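Local atomic coordinates of MccF (Escherichia coli, PDB entry 4IIY), a protein that confers self-immunity to the antibiotic microcin C7, probably as a serine hydrolase of the peptidase S66 (LD-carboxypeptidase) family. Residues D265-E270 with S284-N289. The protein carries 1 engineered substitution. Sequence-based numbering, arbitrary orientation.
Sequences DILFIE and SMLKLN
In the beta-alpha-beta crossover that links strand 266-270 through helix 276-288 to its parallel neighbour 297-301, Leu267 and Ile269 meet Leu286 near the helix C-terminus. Leu286 is the sole bridge between the segments: its CD1 lies 3.9 Å from Leu267 CD2 and 4.0 Å from Ile269 CD1, each pair meeting tip to tip. Leu267 extends toward the helix with CG anti to the backbone N (chi1 179°), whereas Ile269 sets CG1 in the cleft between N and C (chi1 44°), and an extended second torsion carries CD1 on to the same methyl. Leu246 of helix 246-249 touches both Ile269 and Leu286, and Phe292 also packs on Leu286. Just past the helix, Asn289 folds back: ND2 donates a nearly straight bond (171°) to Met285 O at 3.0 Å, from above the carbonyl plane, while Asn289 N reaches that oxygen from the opposite face. Asn289 ND2 also bonds Trp253 O of the second subunit, tying this helix end to the dimer interface. Glu270, a predicted charge-relay residue, ends the strand, its OE1 hydrogen-bonded to ND1 of His338, another predicted member. Between the two segments the small contact (93 Å²) rests on buried methyl groups, so it depends on shape and burial, not bond direction.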
loop_
_atom_site.group_PDB
_atom_site.type_symbol
_atom_site.label_atom_id
_atom_site.label_comp_id
_atom_site.label_asym_id
_atom_site.label_seq_id
_atom_site.Cartn_x
_atom_site.Cartn_y
_atom_site.Cartn_z
ATOM N N ASP B 265 -10.574 6.294 20.230
ATOM C CA ASP B 265 -9.128 6.325 20.003
ATOM C C ASP B 265 -8.704 7.628 19.334
ATOM O O ASP B 265 -9.490 8.282 18.640
ATOM C CB ASP B 265 -8.684 5.174 19.090
ATOM C CG ASP B 265 -8.608 3.831 19.795
ATOM O OD1 ASP B 265 -8.656 3.747 21.048
ATOM O OD2 ASP B 265 -8.467 2.829 19.054
ATOM N N ILE B 266 -7.442 7.986 19.531
ATOM C CA ILE B 266 -6.798 9.033 18.745
ATOM C C ILE B 266 -5.940 8.359 17.675
ATOM O O ILE B 266 -5.067 7.563 18.000
ATOM C CB ILE B 266 -5.929 9.955 19.631
ATOM C CG1 ILE B 266 -6.817 10.739 20.599
ATOM C CG2 ILE B 266 -5.085 10.899 18.777
ATOM C CD1 ILE B 266 -6.051 11.578 21.607
ATOM N N LEU B 267 -6.198 8.659 16.409
ATOM C CA LEU B 267 -5.421 8.061 15.331
ATOM C C LEU B 267 -4.167 8.872 15.095
ATOM O O LEU B 267 -4.258 10.073 14.855
ATOM C CB LEU B 267 -6.234 8.030 14.036
ATOM C CG LEU B 267 -5.499 7.448 12.824
ATOM C CD1 LEU B 267 -5.320 5.955 12.994
ATOM C CD2 LEU B 267 -6.261 7.761 11.550
ATOM N N PHE B 268 -3.004 8.224 15.146
ATOM C CA PHE B 268 -1.734 8.852 14.791
ATOM C C PHE B 268 -1.255 8.242 13.474
ATOM O O PHE B 268 -1.080 7.020 13.379
ATOM C CB PHE B 268 -0.696 8.614 15.896
ATOM C CG PHE B 268 0.717 8.868 15.456
ATOM C CD1 PHE B 268 1.132 10.147 15.126
ATOM C CD2 PHE B 268 1.627 7.828 15.357
ATOM C CE1 PHE B 268 2.444 10.381 14.697
ATOM C CE2 PHE B 268 2.935 8.057 14.936
ATOM C CZ PHE B 268 3.339 9.334 14.607
ATOM N N ILE B 269 -1.055 9.093 12.472
ATOM C CA ILE B 269 -0.582 8.637 11.168
ATOM C C ILE B 269 0.443 9.612 10.597
ATOM O O ILE B 269 0.322 10.843 10.741
ATOM C CB ILE B 269 -1.729 8.439 10.153
ATOM C CG1 ILE B 269 -2.700 9.615 10.227
ATOM C CG2 ILE B 269 -2.441 7.119 10.409
ATOM C CD1 ILE B 269 -3.726 9.640 9.097
ATOM N N GLU B 270 1.476 9.062 9.970
ATOM C CA GLU B 270 2.439 9.876 9.236
ATOM C C GLU B 270 2.868 9.118 7.996
ATOM O O GLU B 270 2.839 7.882 7.967
ATOM C CB GLU B 270 3.644 10.248 10.111
ATOM C CG GLU B 270 4.533 9.083 10.548
ATOM C CD GLU B 270 5.696 8.789 9.594
ATOM O OE1 GLU B 270 6.156 9.707 8.865
ATOM O OE2 GLU B 270 6.168 7.621 9.576
ATOM N N SER B 284 -8.576 7.575 1.961
ATOM C CA SER B 284 -9.815 6.890 1.590
ATOM C C SER B 284 -9.870 5.449 2.115
ATOM O O SER B 284 -10.935 4.989 2.505
ATOM C CB SER B 284 -10.077 6.960 0.086
ATOM O OG SER B 284 -10.628 8.238 -0.233
ATOM N N MET B 285 -8.730 4.756 2.159
ATOM C CA MET B 285 -8.686 3.431 2.779
ATOM C C MET B 285 -9.216 3.487 4.211
ATOM O O MET B 285 -10.058 2.684 4.614
ATOM C CB MET B 285 -7.259 2.879 2.746
ATOM C CG MET B 285 -7.103 1.435 3.247
ATOM S SD MET B 285 -7.036 1.242 5.051
ATOM C CE MET B 285 -5.474 2.045 5.393
ATOM N N LEU B 286 -8.731 4.454 4.981
ATOM C CA LEU B 286 -9.198 4.621 6.360
ATOM C C LEU B 286 -10.704 4.887 6.405
ATOM O O LEU B 286 -11.425 4.322 7.228
ATOM C CB LEU B 286 -8.442 5.754 7.056
ATOM C CG LEU B 286 -6.942 5.539 7.253
ATOM C CD1 LEU B 286 -6.290 6.840 7.718
ATOM C CD2 LEU B 286 -6.700 4.398 8.233
ATOM N N LYS B 287 -11.171 5.759 5.522
ATOM C CA LYS B 287 -12.589 6.071 5.471
ATOM C C LYS B 287 -13.418 4.815 5.208
ATOM O O LYS B 287 -14.414 4.560 5.899
ATOM C CB LYS B 287 -12.871 7.129 4.403
ATOM C CG LYS B 287 -14.348 7.560 4.327
ATOM C CD LYS B 287 -14.628 8.353 3.058
ATOM C CE LYS B 287 -16.103 8.730 2.930
ATOM N NZ LYS B 287 -16.497 9.772 3.910
ATOM N N LEU B 288 -13.011 4.026 4.212
ATOM C CA LEU B 288 -13.770 2.827 3.847
ATOM C C LEU B 288 -13.830 1.857 5.016
ATOM O O LEU B 288 -14.793 1.100 5.171
ATOM C CB LEU B 288 -13.160 2.122 2.636
ATOM C CG LEU B 288 -13.054 2.931 1.346
ATOM C CD1 LEU B 288 -12.495 2.066 0.230
ATOM C CD2 LEU B 288 -14.394 3.537 0.938
ATOM N N ASN B 289 -12.786 1.879 5.836
ATOM C CA ASN B 289 -12.690 0.996 6.987
ATOM C C ASN B 289 -13.400 1.508 8.246
ATOM O O ASN B 289 -13.285 0.914 9.315
ATOM C CB ASN B 289 -11.225 0.691 7.273
ATOM C CG ASN B 289 -10.723 -0.474 6.455
ATOM O OD1 ASN B 289 -10.808 -1.626 6.891
ATOM N ND2 ASN B 289 -10.254 -0.202 5.251
#